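Local coordinates for protein extracellular sialidase/neuraminidase, putative (Aspergillus fumigatus, PDB 2XZI) that acts as a KDNase, a glycoside hydrolase of the sialidase family that probably releases terminal deaminated neuraminic acid from glycans, at residues A[16-21]-A[350-355]; A[309-314]-A[379-384]; A[141-144]-A[150-153]; A[305-310]-A[339-344]. All blocks are in the same frame, centred on the assembly; numbering follows the deposited sequence. Where two conformers were deposited one is given.

How the contacts relate
The N-terminal segment 16-21 opens contact 1, whose loop stays unclosed for most of the chain. Nested inside it, contact 3 closes a short loop between 141-144 and 150-153, on the far side of the molecule from contacts 2 and 4. Those two then start together from strand 305-310 and share Ile309 and Ser310. Contact 4 closes first, at 339-344 and still within contact 1, tying two successive sheets together. Contact 1 closes next at 350-355, joining the chain's beginning to its last sheet; there Gly350 N and Leu352 N probably hydrogen-bond to Thr342 O and Ser340 O, respectively, of contact 4. Contact 2 closes last, crossing contact 1 to bring the C-terminal helix 377-381 onto strand 305-310.

Contact 1. Residues A[16-21]-A[350-355]; sequences PLFRSA and GALVES
Leu352 meets Leu17 and Phe18 through a single methyl group, and these three buried residues make up the whole contact. Gly350, at the start of its segment, is paired through the backbone with Thr342 of the neighbouring strand 334-343. Two residues on, Leu352 has CG beside its own backbone N (chi1 -69°), a torsion that carries CD2 across to 3.9 Å from Leu17 CD2. Leu17 reaches back with a different torsion: its CG is opposite the backbone N (chi1 -176°), and the two side chains pass at a slant. The same Leu352 CD2 lies at the edge of the Phe18 ring, near the ring plane, 4.5 Å from Phe18 CE1, a looser touch. The main chains stay well apart, with 8.3 Å between Leu17 CA and Leu352 CA. Further on, Glu354 turns to the ligand pocket: its carboxylate forms a salt bridge with Arg39 and accepts from the backbone N of Ile40 and Tyr338, and so probably helps to position these three residues, which line the sugar site. Strand 368-375 runs between the two segments in one antiparallel sheet; Leu17 and Phe18 form a classic beta bulge opposite its Ile370, and Trp372 touches both leucines. Strands 37-45 and 51-58 of the next sheet pack against the cluster, Ala53 meeting all three side chains.

Contact 2. Residues A[309-314]-A[379-384]; sequences ISYDAD and WILNGP
The Tyr311 ring carries Ile309 CG2 on one face, 3.7 Å above the plane and displaced toward the rim, while its phenol oxygen runs out to Leu381 on the C-terminal helix. Tyr311 OH comes to 3.4 Å from Leu381 CD2, the two side chains arriving from opposite directions. This approach is a van der Waals one; the oxygen's hydrogen-bond partner is Asp3 OD2, from the N-terminal end of the chain, and Asp3 touches Leu381 as well.

Beside this pair, the centre of the contact is Ile309 CD1. It lies 3.8 Å from Leu381 CD2 and 3.9 Å from Ile380 CG2, a methyl that touches two consecutive helix residues. Ile309 crosses Leu381 at about a right angle but meets Ile380 more obliquely. Its first torsion (chi1 -59°) sets CG1 beside the backbone N, and a near-extended chi2 (158°) carries CD1 on to the helix, while CG2 stays over the rim of one face of the tyrosine: one isoleucine thus uses its two branches for different neighbours.

Both backbones turn just beyond the touching residues. Ser310 OG accepts from Asp312 N at 3.1 Å in an ST turn, with an N-H...O angle of 158°, as strand 305-310 ends. On the helix side, Gly383 N bonds to Ile380 O.

Chemically, the cross-contact is almost wholly apolar: buried aliphatic carbons seat helix 377-381 on strand 305-310. The phenol at the exposed margin adds a polar tie to Asp3, bringing both chain termini to this sheet.

Contact 3. Residues A[141-144]-A[150-153]; sequences KKID and RRHL
Arg150 and Ile143 bury the most surface here, followed by Asp144, and they meet chiefly through backbone and aliphatic atoms. The carbonyl of Asp144 sits close against the start of Arg150: Asp144 O is 3.1 Å from Arg150 CA and 3.2 Å from Arg150 CB. Arg150 N is also near, 3.3 Å from Asp144 O, but the angle is too poor for a hydrogen bond. The touch is therefore a tight van der Waals one, between chain segments whose nearest CA atoms, those of Asp144 and Arg150, are 5.1 Å apart. From CB onward the Arg150 chain leaves, with CG set between its backbone N and carbonyl carbon (chi1 67°), and packs on Thr176 and Trp180.

Ile143 supplies the apolar half. Its CG2 lies 4.2 Å from Arg150 CA and 4.1 Å from Arg151 CG, and Ile143 CD1 also approaches that methylene, the isoleucine lying at an oblique angle to the arginine chain. Arg151 bends at chi2 (-93°) and again at chi3, which takes its guanidinium away from Ile143. There NE bonds to Asp183 O, NH1 to Asn122 OD1 and NH2 to Asn104 OD1, three bonds that should hold the group's plane and rotation.

The carboxylate of Asp144 is held by Thr146 OG1 within the connecting loop. That loop leads into strand 152-158 of a four-stranded antiparallel sheet, a blade of the sialidase beta-propeller. Arg151 makes a cation-pi contact with Trp182, a residue of the sugar pocket, and its side chain is about 5 Å from a bound deaminated neuraminic acid, which is consistent with Arg151 being a second-shell residue of the pocket.

Contact 4. Residues A[305-310]-A[339-344]; sequences MRVRIS and SSMTKT
Two pairs of side chains, Met305 with Ser339 and Val307 with Met341, point at each other from strands of two neighbouring sheets. The backbone register follows them: Met305 CA is 9.1 Å from Ser339 CA and Val307 CA is 10.0 Å from Met341 CA. That spacing is too wide for backbone pairing. Each strand pairs within its own sheet instead, 305-310 with 290-294 and 334-343 with 349-356, and the two meet by side chains alone.

Met305 reaches over with a folded chain. Bends at chi2 (-48°) and chi3 (-65°) curl it, and its terminal methyl comes to Ser339: CE lies 4.1 Å from Ser339 CB. The serine offers its carbon to the methionine while its hydroxyl is hydrogen-bonded to Ser279 OG, so the polar end has a partner in strand 279-284.

In the second pair the methionine is straighter. Met341 is extended through chi2 (-179°), which carries its sulfur out to Val307: Met341 SD is 4.2 Å from Val307 CG2. The later bend at chi3 turns only CE. The two side chains lie askew to each other, meeting branch to sulfur. Leu294 touches both members of the first pair and Ile292 both of the second, so strand 290-294 fills in beside them; Val307 in addition meets Ile380 of the C-terminal helix.

All four residues are buried, and each pair contributes a similar share of a small interface. The chemistry implies cohesion by dispersion between successive propeller blades, with flexible methionine chains spanning the gap and a buried serine hydroxyl satisfied next to it.

Contact 1. Residues A[16-21]-A[350-355]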
# COMPACT_ATOMS: atom_id res chain seq x y z
N PRO A 16 16.25 4.36 -3.74
CA PRO A 16 15.73 3.02 -3.38
C PRO A 16 15.73 2.81 -1.86
O PRO A 16 16.72 3.16 -1.18
CB PRO A 16 16.70 2.06 -4.07
CG PRO A 16 17.45 2.91 -5.07
CD PRO A 16 17.50 4.28 -4.52
N LEU A 17 14.63 2.27 -1.34
CA LEU A 17 14.55 1.98 0.08
C LEU A 17 14.55 0.48 0.38
O LEU A 17 15.01 0.04 1.45
CB LEU A 17 13.32 2.66 0.72
CG LEU A 17 13.17 2.51 2.23
CD1 LEU A 17 14.39 3.11 2.93
CD2 LEU A 17 11.87 3.16 2.73
N PHE A 18 14.01 -0.32 -0.54
CA PHE A 18 14.07 -1.77 -0.42
C PHE A 18 14.82 -2.27 -1.64
O PHE A 18 14.33 -2.19 -2.76
CB PHE A 18 12.66 -2.38 -0.31
CG PHE A 18 11.92 -1.99 0.95
CD1 PHE A 18 11.17 -0.82 1.00
CD2 PHE A 18 11.96 -2.80 2.07
CE1 PHE A 18 10.48 -0.47 2.14
CE2 PHE A 18 11.28 -2.46 3.25
CZ PHE A 18 10.53 -1.30 3.29
N ARG A 19 16.05 -2.73 -1.40
CA ARG A 19 17.03 -3.05 -2.43
C ARG A 19 17.05 -4.55 -2.67
O ARG A 19 17.40 -5.32 -1.78
CB ARG A 19 18.41 -2.56 -1.98
CG ARG A 19 18.46 -1.04 -1.77
CD ARG A 19 19.81 -0.56 -1.24
NE ARG A 19 20.86 -0.70 -2.26
CZ ARG A 19 21.18 0.22 -3.17
NH1 ARG A 19 20.55 1.39 -3.19
NH2 ARG A 19 22.12 -0.04 -4.06
N SER A 20 16.68 -4.93 -3.88
CA SER A 20 16.59 -6.35 -4.28
C SER A 20 17.96 -7.04 -4.30
O SER A 20 19.01 -6.38 -4.28
CB SER A 20 15.88 -6.47 -5.63
OG SER A 20 16.30 -5.45 -6.53
N ALA A 21 17.95 -8.37 -4.36
CA ALA A 21 19.18 -9.17 -4.22
C ALA A 21 20.26 -8.89 -5.27
O ALA A 21 21.44 -9.18 -5.04
CB ALA A 21 18.83 -10.67 -4.17
N GLY A 350 5.22 11.55 1.21
CA GLY A 350 6.17 10.47 1.13
C GLY A 350 5.49 9.32 0.43
O GLY A 350 4.41 8.91 0.83
N ALA A 351 6.13 8.80 -0.61
CA ALA A 351 5.55 7.74 -1.42
C ALA A 351 6.53 6.59 -1.59
O ALA A 351 7.71 6.81 -1.87
CB ALA A 351 5.12 8.28 -2.77
N LEU A 352 6.02 5.37 -1.44
CA LEU A 352 6.74 4.17 -1.85
C LEU A 352 6.19 3.74 -3.19
O LEU A 352 4.98 3.75 -3.39
CB LEU A 352 6.53 3.05 -0.83
CG LEU A 352 7.18 3.22 0.53
CD1 LEU A 352 6.76 2.09 1.45
CD2 LEU A 352 8.73 3.30 0.45
N VAL A 353 7.09 3.36 -4.10
CA VAL A 353 6.70 2.97 -5.46
C VAL A 353 7.54 1.77 -5.90
O VAL A 353 8.78 1.79 -5.79
CB VAL A 353 6.90 4.13 -6.49
CG1 VAL A 353 6.24 3.78 -7.83
CG2 VAL A 353 6.35 5.47 -5.96
N GLU A 354 6.86 0.73 -6.38
CA GLU A 354 7.53 -0.42 -6.96
C GLU A 354 8.35 -0.07 -8.20
O GLU A 354 8.02 0.86 -8.94
CB GLU A 354 6.51 -1.48 -7.36
CG GLU A 354 5.81 -2.12 -6.18
CD GLU A 354 4.94 -3.32 -6.62
OE1 GLU A 354 4.40 -3.30 -7.74
OE2 GLU A 354 4.79 -4.27 -5.83
N SER A 355 9.41 -0.85 -8.40
CA SER A 355 10.26 -0.77 -9.57
C SER A 355 10.66 -2.18 -10.01
O SER A 355 10.73 -3.07 -9.19
CB SER A 355 11.50 0.04 -9.23
OG SER A 355 12.20 0.42 -10.39

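Contact 2. Residues A[309-314]-A[379-384]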
# COMPACT_ATOMS: atom_id res chain seq x y z
N ILE A 309 -3.78 15.77 -7.69
CA ILE A 309 -4.53 16.48 -6.64
C ILE A 309 -5.98 16.70 -7.08
O ILE A 309 -6.24 17.08 -8.23
CB ILE A 309 -3.89 17.84 -6.28
CG1 ILE A 309 -2.44 17.68 -5.77
CG2 ILE A 309 -4.75 18.61 -5.27
CD1 ILE A 309 -1.56 18.95 -5.91
N SER A 310 -6.92 16.46 -6.17
CA SER A 310 -8.29 16.93 -6.38
C SER A 310 -8.63 17.95 -5.32
O SER A 310 -8.33 17.73 -4.14
CB SER A 310 -9.30 15.79 -6.31
OG SER A 310 -10.63 16.31 -6.49
N TYR A 311 -9.31 19.02 -5.73
CA TYR A 311 -9.83 20.04 -4.83
C TYR A 311 -11.33 19.86 -4.59
O TYR A 311 -11.94 20.63 -3.84
CB TYR A 311 -9.57 21.43 -5.41
CG TYR A 311 -8.12 21.71 -5.62
CD1 TYR A 311 -7.31 22.09 -4.55
CD2 TYR A 311 -7.53 21.58 -6.88
CE1 TYR A 311 -5.96 22.36 -4.73
CE2 TYR A 311 -6.18 21.85 -7.08
CZ TYR A 311 -5.40 22.22 -6.00
OH TYR A 311 -4.07 22.49 -6.20
N ASP A 312 -11.93 18.85 -5.20
CA ASP A 312 -13.38 18.64 -5.11
C ASP A 312 -13.79 18.05 -3.78
O ASP A 312 -13.10 17.17 -3.25
CB ASP A 312 -13.88 17.73 -6.24
CG ASP A 312 -13.79 18.37 -7.61
OD1 ASP A 312 -13.89 19.62 -7.72
OD2 ASP A 312 -13.64 17.62 -8.59
N ALA A 313 -14.92 18.51 -3.25
CA ALA A 313 -15.39 18.02 -1.95
C ALA A 313 -15.68 16.52 -1.92
O ALA A 313 -15.66 15.91 -0.85
CB ALA A 313 -16.62 18.82 -1.52
N ASP A 314 -15.95 15.95 -3.10
CA ASP A 314 -16.22 14.53 -3.28
C ASP A 314 -15.16 13.85 -4.15
O ASP A 314 -15.35 12.74 -4.63
CB ASP A 314 -17.60 14.34 -3.93
CG ASP A 314 -17.69 14.99 -5.31
OD1 ASP A 314 -16.76 15.72 -5.74
OD2 ASP A 314 -18.73 14.77 -5.99
N TRP A 379 5.98 20.83 -5.98
CA TRP A 379 6.56 19.99 -7.02
C TRP A 379 5.48 19.44 -7.96
O TRP A 379 5.62 19.49 -9.18
CB TRP A 379 7.43 18.87 -6.45
CG TRP A 379 8.07 18.06 -7.51
CD1 TRP A 379 9.23 18.34 -8.16
CD2 TRP A 379 7.58 16.84 -8.07
NE1 TRP A 379 9.51 17.37 -9.09
CE2 TRP A 379 8.51 16.43 -9.06
CE3 TRP A 379 6.45 16.04 -7.84
CZ2 TRP A 379 8.34 15.25 -9.81
CZ3 TRP A 379 6.28 14.87 -8.57
CH2 TRP A 379 7.23 14.49 -9.55
N ILE A 380 4.37 18.96 -7.40
CA ILE A 380 3.29 18.45 -8.24
C ILE A 380 2.72 19.56 -9.12
O ILE A 380 2.55 19.38 -10.33
CB ILE A 380 2.13 17.87 -7.41
CG1 ILE A 380 2.63 16.75 -6.48
CG2 ILE A 380 1.03 17.33 -8.33
CD1 ILE A 380 1.56 16.19 -5.50
N LEU A 381 2.41 20.69 -8.50
CA LEU A 381 1.73 21.82 -9.17
C LEU A 381 2.56 22.52 -10.24
O LEU A 381 2.00 23.12 -11.16
CB LEU A 381 1.24 22.84 -8.13
CG LEU A 381 0.17 22.29 -7.20
CD1 LEU A 381 0.03 23.21 -5.98
CD2 LEU A 381 -1.15 22.11 -7.95
N ASN A 382 3.88 22.45 -10.13
CA ASN A 382 4.77 23.04 -11.12
C ASN A 382 5.16 22.08 -12.23
O ASN A 382 6.07 22.36 -13.03
CB ASN A 382 5.97 23.68 -10.40
CG ASN A 382 5.58 24.99 -9.74
OD1 ASN A 382 5.30 25.98 -10.42
ND2 ASN A 382 5.55 25.01 -8.40
N GLY A 383 4.46 20.95 -12.32
CA GLY A 383 4.67 19.97 -13.38
C GLY A 383 4.33 20.59 -14.74
O GLY A 383 3.45 21.45 -14.82
N PRO A 384 5.01 20.14 -15.80
CA PRO A 384 4.90 20.73 -17.14
C PRO A 384 3.58 20.44 -17.85
O PRO A 384 3.31 21.02 -18.89
CB PRO A 384 6.07 20.09 -17.89
CG PRO A 384 6.22 18.77 -17.26
CD PRO A 384 6.00 19.04 -15.79

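Contact 3. Residues A[141-144]-A[150-153]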
# COMPACT_ATOMS: atom_id res chain seq x y z
N LYS A 141 -1.35 -26.26 -4.95
CA LYS A 141 -2.79 -26.45 -5.01
C LYS A 141 -3.41 -25.07 -5.16
O LYS A 141 -2.85 -24.08 -4.68
CB LYS A 141 -3.30 -27.10 -3.73
CG LYS A 141 -2.79 -28.53 -3.50
CD LYS A 141 -3.12 -29.04 -2.10
CE LYS A 141 -2.20 -28.46 -1.03
NZ LYS A 141 -0.74 -28.74 -1.23
N LYS A 142 -4.57 -25.01 -5.80
CA LYS A 142 -5.31 -23.76 -5.92
C LYS A 142 -5.90 -23.36 -4.58
O LYS A 142 -6.45 -24.18 -3.87
CB LYS A 142 -6.41 -23.87 -6.99
CG LYS A 142 -7.08 -22.55 -7.32
CD LYS A 142 -8.09 -22.67 -8.46
CE LYS A 142 -8.73 -21.30 -8.73
NZ LYS A 142 -9.59 -21.27 -9.96
N ILE A 143 -5.77 -22.08 -4.23
CA ILE A 143 -6.43 -21.54 -3.05
C ILE A 143 -7.91 -21.95 -3.11
O ILE A 143 -8.57 -21.80 -4.14
CB ILE A 143 -6.25 -20.00 -3.00
CG1 ILE A 143 -4.81 -19.64 -2.62
CG2 ILE A 143 -7.24 -19.36 -2.03
CD1 ILE A 143 -4.47 -19.76 -1.17
N ASP A 144 -8.40 -22.49 -2.00
CA ASP A 144 -9.78 -23.00 -1.95
C ASP A 144 -10.47 -22.57 -0.66
O ASP A 144 -9.93 -21.76 0.09
CB ASP A 144 -9.80 -24.53 -2.17
CG ASP A 144 -9.08 -25.30 -1.07
OD1 ASP A 144 -9.02 -24.85 0.10
OD2 ASP A 144 -8.55 -26.40 -1.39
N ARG A 150 -7.39 -21.62 2.25
CA ARG A 150 -8.00 -20.30 1.98
C ARG A 150 -7.05 -19.20 2.37
O ARG A 150 -6.06 -19.43 3.08
CB ARG A 150 -9.33 -20.10 2.73
CG ARG A 150 -9.21 -20.01 4.25
CD ARG A 150 -10.57 -19.95 4.94
NE ARG A 150 -11.32 -18.74 4.58
CZ ARG A 150 -12.37 -18.24 5.22
NH1 ARG A 150 -12.85 -18.83 6.31
NH2 ARG A 150 -12.94 -17.13 4.79
N ARG A 151 -7.33 -18.00 1.87
CA ARG A 151 -6.61 -16.82 2.33
C ARG A 151 -7.14 -16.38 3.69
O ARG A 151 -8.36 -16.24 3.89
CB ARG A 151 -6.71 -15.71 1.28
CG ARG A 151 -5.92 -16.03 0.02
CD ARG A 151 -4.52 -15.44 0.09
NE ARG A 151 -4.58 -14.01 -0.17
CZ ARG A 151 -3.52 -13.20 -0.21
NH1 ARG A 151 -2.31 -13.67 0.05
NH2 ARG A 151 -3.71 -11.92 -0.50
N HIS A 152 -6.22 -16.19 4.63
CA HIS A 152 -6.55 -15.73 6.00
C HIS A 152 -6.29 -14.25 6.14
O HIS A 152 -5.57 -13.68 5.34
CB HIS A 152 -5.73 -16.49 7.04
CG HIS A 152 -6.11 -17.93 7.17
ND1 HIS A 152 -6.42 -18.50 8.39
CD2 HIS A 152 -6.21 -18.92 6.25
CE1 HIS A 152 -6.73 -19.77 8.20
NE2 HIS A 152 -6.60 -20.06 6.92
N LEU A 153 -6.91 -13.65 7.14
CA LEU A 153 -6.74 -12.26 7.49
C LEU A 153 -6.20 -12.21 8.90
O LEU A 153 -6.82 -12.73 9.84
CB LEU A 153 -8.09 -11.51 7.42
CG LEU A 153 -8.03 -10.03 7.82
CD1 LEU A 153 -7.43 -9.24 6.67
CD2 LEU A 153 -9.38 -9.51 8.13

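Contact 4. Residues A[305-310]-A[339-344]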
# COMPACT_ATOMS: atom_id res chain seq x y z
N MET A 305 3.57 6.19 -13.80
CA MET A 305 3.21 6.67 -12.46
C MET A 305 2.95 8.16 -12.46
O MET A 305 3.77 8.95 -12.94
CB MET A 305 4.30 6.34 -11.43
CG MET A 305 4.55 4.85 -11.18
SD MET A 305 3.08 3.86 -10.89
CE MET A 305 2.48 4.55 -9.33
N ARG A 306 1.81 8.55 -11.90
CA ARG A 306 1.36 9.93 -11.90
C ARG A 306 0.71 10.24 -10.57
O ARG A 306 -0.23 9.54 -10.18
CB ARG A 306 0.30 10.09 -12.98
CG ARG A 306 -0.20 11.52 -13.20
CD ARG A 306 0.50 12.19 -14.38
NE ARG A 306 0.16 11.53 -15.65
CZ ARG A 306 -1.00 11.69 -16.30
NH1 ARG A 306 -1.95 12.50 -15.83
NH2 ARG A 306 -1.20 11.02 -17.43
N VAL A 307 1.20 11.27 -9.90
CA VAL A 307 0.57 11.74 -8.66
C VAL A 307 -0.32 12.94 -8.99
O VAL A 307 0.09 13.80 -9.78
CB VAL A 307 1.64 12.06 -7.57
CG1 VAL A 307 2.53 13.26 -7.95
CG2 VAL A 307 0.95 12.26 -6.22
N ARG A 308 -1.51 12.99 -8.40
CA ARG A 308 -2.52 14.00 -8.73
C ARG A 308 -3.17 14.59 -7.50
O ARG A 308 -3.19 13.96 -6.43
CB ARG A 308 -3.65 13.35 -9.52
CG ARG A 308 -3.22 12.63 -10.81
CD ARG A 308 -4.45 11.96 -11.33
NE ARG A 308 -4.26 11.03 -12.44
CZ ARG A 308 -4.57 11.31 -13.70
NH1 ARG A 308 -5.03 12.52 -14.03
NH2 ARG A 308 -4.43 10.37 -14.63
N ILE A 309 -3.78 15.77 -7.69
CA ILE A 309 -4.53 16.48 -6.64
C ILE A 309 -5.98 16.70 -7.08
O ILE A 309 -6.24 17.08 -8.23
CB ILE A 309 -3.89 17.84 -6.28
CG1 ILE A 309 -2.44 17.68 -5.77
CG2 ILE A 309 -4.75 18.61 -5.27
CD1 ILE A 309 -1.56 18.95 -5.91
N SER A 310 -6.92 16.46 -6.17
CA SER A 310 -8.29 16.93 -6.38
C SER A 310 -8.63 17.95 -5.32
O SER A 310 -8.33 17.73 -4.14
CB SER A 310 -9.30 15.79 -6.31
OG SER A 310 -10.63 16.31 -6.49
N SER A 339 1.88 1.29 -5.09
CA SER A 339 2.39 2.47 -4.41
C SER A 339 1.67 2.69 -3.09
O SER A 339 0.60 2.12 -2.84
CB SER A 339 2.23 3.70 -5.30
OG SER A 339 0.85 3.98 -5.49
N SER A 340 2.26 3.54 -2.25
CA SER A 340 1.67 3.93 -0.97
C SER A 340 2.12 5.33 -0.63
O SER A 340 3.28 5.68 -0.87
CB SER A 340 2.09 2.96 0.14
OG SER A 340 1.40 3.21 1.35
N MET A 341 1.21 6.15 -0.10
CA MET A 341 1.55 7.51 0.30
C MET A 341 1.20 7.83 1.74
O MET A 341 0.19 7.35 2.29
CB MET A 341 0.83 8.55 -0.58
CG MET A 341 1.19 8.50 -2.05
SD MET A 341 0.30 9.77 -2.96
CE MET A 341 -1.39 9.13 -2.94
N THR A 342 2.01 8.70 2.33
CA THR A 342 1.75 9.30 3.63
C THR A 342 2.12 10.79 3.60
O THR A 342 2.88 11.24 2.74
CB THR A 342 2.51 8.58 4.77
OG1 THR A 342 2.03 9.06 6.03
CG2 THR A 342 3.99 8.84 4.66
N LYS A 343 1.57 11.56 4.53
CA LYS A 343 2.12 12.87 4.80
C LYS A 343 3.29 12.72 5.75
O LYS A 343 3.23 11.92 6.68
CB LYS A 343 1.07 13.76 5.46
CG LYS A 343 -0.12 14.06 4.59
CD LYS A 343 -1.01 15.10 5.21
CE LYS A 343 -1.86 14.52 6.33
NZ LYS A 343 -2.93 15.47 6.73
N THR A 344 4.35 13.48 5.51
CA THR A 344 5.50 13.49 6.42
C THR A 344 5.34 14.63 7.42
O THR A 344 4.50 15.52 7.24
CB THR A 344 6.83 13.73 5.67
OG1 THR A 344 6.84 15.06 5.12
CG2 THR A 344 7.03 12.71 4.55